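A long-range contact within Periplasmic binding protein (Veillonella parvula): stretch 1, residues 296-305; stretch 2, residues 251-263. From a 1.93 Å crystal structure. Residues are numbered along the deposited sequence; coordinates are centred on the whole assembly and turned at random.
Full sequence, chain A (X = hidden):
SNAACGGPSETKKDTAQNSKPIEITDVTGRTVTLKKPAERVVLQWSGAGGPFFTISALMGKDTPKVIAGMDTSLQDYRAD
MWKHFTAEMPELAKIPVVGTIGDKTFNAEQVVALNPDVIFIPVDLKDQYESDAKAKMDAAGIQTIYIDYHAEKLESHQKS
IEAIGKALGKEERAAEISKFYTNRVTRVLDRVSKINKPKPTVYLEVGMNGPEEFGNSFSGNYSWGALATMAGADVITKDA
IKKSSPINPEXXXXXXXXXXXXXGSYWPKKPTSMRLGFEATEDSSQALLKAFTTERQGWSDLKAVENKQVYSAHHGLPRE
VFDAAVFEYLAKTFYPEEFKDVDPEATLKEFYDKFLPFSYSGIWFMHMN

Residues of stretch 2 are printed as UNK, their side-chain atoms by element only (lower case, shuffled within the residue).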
ATOM      1  N   ARG A 296      11.738 -23.582  -9.968  1.00 48.10           N
ATOM      2  CA  ARG A 296      11.245 -24.260  -8.768  1.00 46.49           C
ATOM      3  C   ARG A 296      10.782 -25.689  -9.038  1.00 51.27           C
ATOM      4  O   ARG A 296       9.986 -25.936  -9.947  1.00 54.70           O
ATOM      5  CB  ARG A 296      10.133 -23.443  -8.095  1.00 45.29           C
ATOM      6  CG  ARG A 296      10.655 -22.202  -7.396  1.00 45.70           C
ATOM      7  CD  ARG A 296       9.555 -21.419  -6.691  1.00 43.23           C
ATOM      8  NE  ARG A 296      10.119 -20.307  -5.926  1.00 44.05           N
ATOM      9  CZ  ARG A 296       9.407 -19.460  -5.190  1.00 42.34           C
ATOM     10  NH1 ARG A 296       8.088 -19.586  -5.117  1.00 42.62           N
ATOM     11  NH2 ARG A 296      10.012 -18.474  -4.532  1.00 41.16           N
ATOM     12  N   GLN A 297      11.301 -26.623  -8.244  1.00 52.95           N
ATOM     13  CA  GLN A 297      10.982 -28.041  -8.381  1.00 57.36           C
ATOM     14  C   GLN A 297       9.475 -28.303  -8.448  1.00 57.10           C
ATOM     15  O   GLN A 297       8.720 -27.901  -7.562  1.00 57.57           O
ATOM     16  CB  GLN A 297      11.631 -28.839  -7.241  1.00 63.02           C
ATOM     17  CG  GLN A 297      11.214 -30.305  -7.160  1.00 70.40           C
ATOM     18  CD  GLN A 297      12.342 -31.214  -6.701  1.00 82.23           C
ATOM     19  OE1 GLN A 297      13.522 -30.884  -6.847  1.00 86.57           O
ATOM     20  NE2 GLN A 297      11.985 -32.373  -6.152  1.00 85.65           N
ATOM     21  N   GLY A 298       9.040 -28.940  -9.530  1.00 57.78           N
ATOM     22  CA  GLY A 298       7.651 -29.330  -9.679  1.00 55.34           C
ATOM     23  C   GLY A 298       6.691 -28.258 -10.166  1.00 53.73           C
ATOM     24  O   GLY A 298       5.570 -28.582 -10.555  1.00 54.58           O
ATOM     25  N   TRP A 299       7.100 -26.989 -10.150  1.00 53.04           N
ATOM     26  CA  TRP A 299       6.177 -25.909 -10.522  1.00 49.17           C
ATOM     27  C   TRP A 299       5.695 -26.010 -11.971  1.00 50.11           C
ATOM     28  O   TRP A 299       4.571 -25.617 -12.277  1.00 46.65           O
ATOM     29  CB  TRP A 299       6.772 -24.523 -10.245  1.00 47.35           C
ATOM     30  CG  TRP A 299       6.581 -24.070  -8.827  1.00 47.03           C
ATOM     31  CD1 TRP A 299       6.745 -24.826  -7.700  1.00 50.09           C
ATOM     32  CD2 TRP A 299       6.163 -22.771  -8.383  1.00 45.27           C
ATOM     33  NE1 TRP A 299       6.474 -24.073  -6.585  1.00 48.45           N
ATOM     34  CE2 TRP A 299       6.106 -22.811  -6.973  1.00 46.66           C
ATOM     35  CE3 TRP A 299       5.843 -21.577  -9.038  1.00 41.07           C
ATOM     36  CZ2 TRP A 299       5.741 -21.703  -6.207  1.00 42.52           C
ATOM     37  CZ3 TRP A 299       5.469 -20.470  -8.270  1.00 40.13           C
ATOM     38  CH2 TRP A 299       5.427 -20.543  -6.870  1.00 41.45           C
ATOM     39  N   SER A 300       6.538 -26.567 -12.845  1.00 52.29           N
ATOM     40  CA  SER A 300       6.206 -26.738 -14.255  1.00 55.60           C
ATOM     41  C   SER A 300       4.935 -27.555 -14.415  1.00 55.97           C
ATOM     42  O   SER A 300       4.203 -27.400 -15.395  1.00 56.19           O
ATOM     43  CB  SER A 300       7.349 -27.465 -14.987  1.00 65.32           C
ATOM     44  OG  SER A 300       8.078 -26.577 -15.814  1.00 69.27           O
ATOM     45  N   ASP A 301       4.701 -28.440 -13.448  1.00 57.53           N
ATOM     46  CA  ASP A 301       3.588 -29.385 -13.486  1.00 57.51           C
ATOM     47  C   ASP A 301       2.406 -28.888 -12.665  1.00 52.49           C
ATOM     48  O   ASP A 301       1.398 -29.582 -12.541  1.00 53.18           O
ATOM     49  CB  ASP A 301       4.033 -30.740 -12.938  1.00 62.15           C
ATOM     50  CG  ASP A 301       5.124 -31.380 -13.771  1.00 67.03           C
ATOM     51  OD1 ASP A 301       5.052 -31.303 -15.016  1.00 66.75           O
ATOM     52  OD2 ASP A 301       6.053 -31.970 -13.177  1.00 70.99           O
ATOM     53  N   LEU A 302       2.539 -27.700 -12.086  1.00 48.74           N
ATOM     54  CA  LEU A 302       1.451 -27.125 -11.291  1.00 47.05           C
ATOM     55  C   LEU A 302       0.272 -26.717 -12.166  1.00 48.58           C
ATOM     56  O   LEU A 302       0.450 -26.114 -13.233  1.00 48.24           O
ATOM     57  CB  LEU A 302       1.930 -25.912 -10.478  1.00 46.39           C
ATOM     58  CG  LEU A 302       2.732 -26.214  -9.209  1.00 47.73           C
ATOM     59  CD1 LEU A 302       3.173 -24.935  -8.504  1.00 44.54           C
ATOM     60  CD2 LEU A 302       1.928 -27.089  -8.268  1.00 51.75           C
ATOM     61  N   LYS A 303      -0.931 -27.050 -11.706  1.00 47.65           N
ATOM     62  CA  LYS A 303      -2.162 -26.641 -12.362  1.00 49.87           C
ATOM     63  C   LYS A 303      -2.154 -25.134 -12.671  1.00 48.16           C
ATOM     64  O   LYS A 303      -2.539 -24.721 -13.766  1.00 47.41           O
ATOM     65  CB  LYS A 303      -3.349 -27.012 -11.468  1.00 58.35           C
ATOM     66  CG  LYS A 303      -4.710 -26.596 -11.991  1.00 63.44           C
ATOM     67  CD  LYS A 303      -5.836 -27.182 -11.140  1.00 68.12           C
ATOM     68  CE  LYS A 303      -5.893 -26.545  -9.764  1.00 70.26           C
ATOM     69  NZ  LYS A 303      -7.076 -27.009  -8.983  1.00 71.84           N
ATOM     70  N   ALA A 304      -1.693 -24.318 -11.725  1.00 44.77           N
ATOM     71  CA  ALA A 304      -1.665 -22.873 -11.937  1.00 43.86           C
ATOM     72  C   ALA A 304      -0.728 -22.459 -13.079  1.00 45.64           C
ATOM     73  O   ALA A 304      -1.018 -21.506 -13.813  1.00 46.92           O
ATOM     74  CB  ALA A 304      -1.305 -22.138 -10.647  1.00 42.57           C
ATOM     75  N   VAL A 305       0.390 -23.164 -13.224  1.00 45.73           N
ATOM     76  CA  VAL A 305       1.355 -22.831 -14.265  1.00 46.57           C
ATOM     77  C   VAL A 305       0.855 -23.308 -15.628  1.00 48.26           C
ATOM     78  O   VAL A 305       0.847 -22.543 -16.600  1.00 48.33           O
ATOM     79  CB  VAL A 305       2.757 -23.398 -13.943  1.00 49.23           C
ATOM     80  CG1 VAL A 305       3.698 -23.214 -15.121  1.00 49.27           C
ATOM     81  CG2 VAL A 305       3.325 -22.711 -12.700  1.00 49.91           C
ATOM     82  N   UNK A 251       4.182 -27.907   0.473  1.00 57.75           N
ATOM     83  CA  UNK A 251       2.795 -27.516   0.708  1.00 54.35           C
ATOM     84  C   UNK A 251       2.134 -27.086  -0.603  1.00 52.23           C
ATOM     85  O   UNK A 251       1.010 -27.496  -0.904  1.00 52.66           O
ATOM     86  c   UNK A 251      -1.155 -25.316   3.187  1.00 55.79           C
ATOM     87  c   UNK A 251       1.378 -26.017   2.229  1.00 55.65           C
ATOM     88  c   UNK A 251       0.806 -26.701   3.294  1.00 57.20           C
ATOM     89  c   UNK A 251      -0.454 -26.362   3.766  1.00 57.18           C
ATOM     90  c   UNK A 251      -0.591 -24.611   2.132  1.00 55.65           C
ATOM     91  c   UNK A 251       0.674 -24.959   1.662  1.00 56.43           C
ATOM     92  c   UNK A 251       2.757 -26.375   1.734  1.00 54.56           C
ATOM     93  N   UNK A 252       2.838 -26.276  -1.392  1.00 49.03           N
ATOM     94  CA  UNK A 252       2.282 -25.766  -2.644  1.00 48.35           C
ATOM     95  C   UNK A 252       2.030 -26.882  -3.668  1.00 51.14           C
ATOM     96  O   UNK A 252       0.985 -26.904  -4.325  1.00 50.53           O
ATOM     97  c   UNK A 252       3.238 -23.444  -2.302  1.00 44.38           C
ATOM     98  c   UNK A 252       2.589 -24.186  -4.584  1.00 48.80           C
ATOM     99  c   UNK A 252       3.155 -24.643  -3.254  1.00 48.65           C
ATOM    100  N   UNK A 253       2.976 -27.813  -3.789  1.00 52.18           N
ATOM    101  CA  UNK A 253       2.816 -28.938  -4.706  1.00 55.57           C
ATOM    102  C   UNK A 253       1.590 -29.787  -4.348  1.00 56.61           C
ATOM    103  O   UNK A 253       0.844 -30.214  -5.234  1.00 58.84           O
ATOM    104  c   UNK A 253       4.083 -29.803  -4.729  1.00 56.34           C
ATOM    105  c   UNK A 253       6.586 -30.045  -5.069  1.00 59.80           C
ATOM    106  c   UNK A 253       5.283 -28.445  -6.463  1.00 55.58           C
ATOM    107  c   UNK A 253       5.392 -29.095  -5.101  1.00 57.15           C
ATOM    108  N   UNK A 254       1.381 -30.017  -3.054  1.00 55.69           N
ATOM    109  CA  UNK A 254       0.280 -30.860  -2.587  1.00 56.66           C
ATOM    110  C   UNK A 254      -1.076 -30.182  -2.773  1.00 54.93           C
ATOM    111  O   UNK A 254      -2.058 -30.822  -3.151  1.00 50.82           O
ATOM    112  c   UNK A 254       2.038 -32.191   0.643  1.00 76.70           C
ATOM    113  o   UNK A 254       1.764 -31.239   1.413  1.00 76.59           O
ATOM    114  c   UNK A 254       1.750 -32.031  -0.843  1.00 71.53           C
ATOM    115  o   UNK A 254       2.542 -33.265   1.034  1.00 78.87           O
ATOM    116  c   UNK A 254       0.484 -31.223  -1.116  1.00 62.01           C
ATOM    117  N   UNK A 255      -1.128 -28.884  -2.492  1.00 52.63           N
ATOM    118  CA  UNK A 255      -2.373 -28.136  -2.628  1.00 54.18           C
ATOM    119  C   UNK A 255      -2.752 -27.906  -4.085  1.00 50.14           C
ATOM    120  O   UNK A 255      -3.937 -27.870  -4.413  1.00 45.94           O
ATOM    121  c   UNK A 255      -2.289 -26.793  -1.894  1.00 56.59           C
ATOM    122  c   UNK A 255      -3.626 -27.667   0.037  1.00 66.96           C
ATOM    123  n   UNK A 255      -2.724 -28.156   2.301  1.00 72.42           N
ATOM    124  c   UNK A 255      -3.859 -27.574   1.538  1.00 69.39           C
ATOM    125  c   UNK A 255      -2.373 -26.908  -0.381  1.00 62.54           C
ATOM    126  N   UNK A 256      -1.745 -27.759  -4.948  1.00 49.11           N
ATOM    127  CA  UNK A 256      -1.965 -27.509  -6.375  1.00 50.63           C
ATOM    128  C   UNK A 256      -3.009 -26.417  -6.602  1.00 45.94           C
ATOM    129  O   UNK A 256      -4.092 -26.681  -7.110  1.00 45.54           O
ATOM    130  n   UNK A 256      -2.922 -29.602  -9.304  1.00 60.89           N
ATOM    131  c   UNK A 256      -2.215 -28.730  -8.593  1.00 57.67           C
ATOM    132  c   UNK A 256      -2.380 -28.806  -7.085  1.00 54.26           C
ATOM    133  o   UNK A 256      -1.458 -27.905  -9.114  1.00 56.66           O
ATOM    134  N   UNK A 257      -2.688 -25.180  -6.213  1.00 45.44           N
ATOM    135  CA  UNK A 257      -3.713 -24.126  -6.202  1.00 40.88           C
ATOM    136  C   UNK A 257      -4.202 -23.734  -7.600  1.00 42.56           C
ATOM    137  O   UNK A 257      -3.456 -23.881  -8.581  1.00 43.59           O
ATOM    138  c   UNK A 257      -1.352 -24.676  -5.841  1.00 43.74           C
ATOM    139  c   UNK A 257      -1.532 -23.177  -5.872  1.00 37.76           C
ATOM    140  c   UNK A 257      -2.990 -22.949  -5.541  1.00 39.60           C
ATOM    141  N   UNK A 258      -5.442 -23.249  -7.686  1.00 43.51           N
ATOM    142  CA  UNK A 258      -5.995 -22.764  -8.952  1.00 43.99           C
ATOM    143  C   UNK A 258      -5.195 -21.580  -9.495  1.00 41.19           C
ATOM    144  O   UNK A 258      -5.016 -21.440 -10.706  1.00 40.65           O
ATOM    145  c   UNK A 258      -8.395 -23.494  -8.478  1.00 50.42           C
ATOM    146  o   UNK A 258      -8.238 -24.574  -9.091  1.00 49.85           O
ATOM    147  o   UNK A 258      -9.301 -23.318  -7.634  1.00 49.08           O
ATOM    148  c   UNK A 258      -7.454 -22.327  -8.771  1.00 45.12           C
ATOM    149  N   UNK A 259      -4.721 -20.729  -8.585  1.00 36.74           N
ATOM    150  CA  UNK A 259      -4.088 -19.466  -8.949  1.00 37.77           C
ATOM    151  C   UNK A 259      -2.833 -19.252  -8.087  1.00 36.84           C
ATOM    152  O   UNK A 259      -2.805 -19.638  -6.918  1.00 35.95           O
ATOM    153  c   UNK A 259      -7.445 -17.513  -9.468  1.00 39.42           C
ATOM    154  c   UNK A 259      -5.101 -18.292  -8.764  1.00 37.44           C
ATOM    155  c   UNK A 259      -4.432 -16.918  -8.909  1.00 33.00           C
ATOM    156  c   UNK A 259      -6.266 -18.440  -9.753  1.00 36.26           C
ATOM    157  N   UNK A 260      -1.785 -18.685  -8.684  1.00 38.04           N
ATOM    158  CA  UNK A 260      -0.577 -18.293  -7.951  1.00 37.54           C
ATOM    159  C   UNK A 260      -0.381 -16.803  -8.210  1.00 35.67           C
ATOM    160  O   UNK A 260      -0.520 -16.345  -9.352  1.00 35.30           O
ATOM    161  c   UNK A 260       1.963 -18.410  -7.936  1.00 36.34           C
ATOM    162  c   UNK A 260       1.766 -21.406  -8.674  1.00 36.16           C
ATOM    163  c   UNK A 260       0.677 -19.062  -8.456  1.00 35.13           C
ATOM    164  c   UNK A 260       0.643 -20.534  -8.026  1.00 36.20           C
ATOM    165  N   UNK A 261      -0.085 -16.036  -7.166  1.00 33.14           N
ATOM    166  CA  UNK A 261       0.247 -14.630  -7.357  1.00 32.68           C
ATOM    167  C   UNK A 261       1.528 -14.313  -6.597  1.00 32.57           C
ATOM    168  O   UNK A 261       1.597 -14.527  -5.376  1.00 30.22           O
ATOM    169 se   UNK A 261      -2.220 -11.142  -6.773  0.73 41.48          SE
ATOM    170  c   UNK A 261      -0.766 -12.295  -7.386  1.00 32.68           C
ATOM    171  c   UNK A 261      -0.902 -13.730  -6.893  1.00 30.44           C
ATOM    172  c   UNK A 261      -3.681 -12.298  -7.386  1.00 31.14           C
ATOM    173  N   UNK A 262       2.545 -13.849  -7.327  1.00 31.75           N
ATOM    174  CA  UNK A 262       3.840 -13.498  -6.741  1.00 32.25           C
ATOM    175  C   UNK A 262       3.980 -11.980  -6.677  1.00 32.76           C
ATOM    176  O   UNK A 262       3.960 -11.323  -7.718  1.00 35.24           O
ATOM    177  c   UNK A 262       6.349 -13.740  -6.909  1.00 35.32           C
ATOM    178  c   UNK A 262       4.846 -15.534  -7.881  1.00 38.13           C
ATOM    179  c   UNK A 262       4.932 -16.417  -6.647  1.00 39.50           C
ATOM    180  c   UNK A 262       5.012 -14.036  -7.593  1.00 34.80           C
ATOM    181  N   UNK A 263       4.138 -11.414  -5.482  1.00 31.04           N
ATOM    182  CA  UNK A 263       4.174  -9.952  -5.362  1.00 33.68           C
ATOM    183  C   UNK A 263       5.536  -9.379  -5.794  1.00 33.73           C
ATOM    184  O   UNK A 263       6.596  -9.930  -5.456  1.00 35.70           O
ATOM    185  c   UNK A 263      -0.091 -11.396  -3.744  1.00 30.85           C
ATOM    186 se   UNK A 263       0.979 -10.032  -4.632  0.72 37.05          SE
ATOM    187  c   UNK A 263       3.798  -9.504  -3.943  1.00 31.95           C
ATOM    188  c   UNK A 263       2.508 -10.152  -3.416  1.00 30.31           C
TER
HETATM  189  O   HOH W   1      -1.092 -25.281  -9.170  1.00 43.34           O

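Position 251 carries one carbon and then a ring of six carbons, out of reach of stretch 1. It is F251, in a helix that begins earlier in the chain. Position 252 has three carbons, one bearing the other two; its CA-to-CB bond points toward stretch 1, and one carbon lies near L302 CD1 and the W299 ring. This is V252, whose CG1 lies 4.0 Å from L302 CD1, a compact apolar side chain that fits the buried space beside L302 and W299.

Position 253 has four carbons forked at the second, its end reaching the turn at 298. It is L253. Its CD2 lies 3.6 Å from Q297 O and 4.1 Å from W299 CD1, and the glycine at 298 makes room for it: an ideal CB on G298 would sit 3.0 Å from L253 CD2, a clash, and the positive phi there also favours glycine.

Position 254, three carbons with two oxygens on the third, points away: E254. Position 255, four carbons in a row ending in nitrogen, also leads away: K255. Both are exposed, as suits charged side chains.

Position 256 has two carbons, the second carrying one oxygen and one nitrogen, and the oxygen lies 2.8 Å from K303 N. This is N256, the first residue past the helix, with positive phi, which asparagine tolerates well. K303 N donates a hydrogen bond to N256 OD1 (154°), so the amide oxygen serves a backbone NH at the start of the helix that follows L302.

At 257, three carbons close a ring onto the backbone nitrogen: P257. The CA-to-CB bond points away, while its carbonyl faces A304, with P257 O 3.5 Å from A304 CB. Position 258 has two carbons, the second bearing two oxygens, one near the K303 side-chain nitrogen. It is D258, and D258 OD1 forms a hydrogen-bonded salt bridge with K303 NZ at 2.7 Å.

Position 259 has four carbons forked at the first, one arm two carbons long, and its CA-to-CB bond points away: I259, beta-branched and at home in a strand. Position 260 repeats that fork but points toward stretch 1, with one carbon over a face of the W299 ring and another against A304 CB. It is I260; its CG1 lies 3.6 Å from A304 CB, and its CD1 4.2 Å from the centroid of the W299 six-membered ring. Position 261, unbranched with two carbons, selenium and a carbon, is buried and out of reach: selenomethionine M261. Position 262 has the forked four carbons again, one at the edge of the W299 ring. It is I262, with CD1 4.2 Å from W299 CH2. Position 263, another unbranched selenium chain, is also buried and out of reach: selenomethionine M263.

The contact thus joins an apolar cluster around W299, L302 and A304 to a polar border at K303. Water 1 reinforces the junction, donating to N256 OD1 (2.6 Å) and P257 O (2.8 Å) and accepting from A304 N (2.8 Å).

Stretch 2, residues 251-263: FVLEKNPDIIMIM
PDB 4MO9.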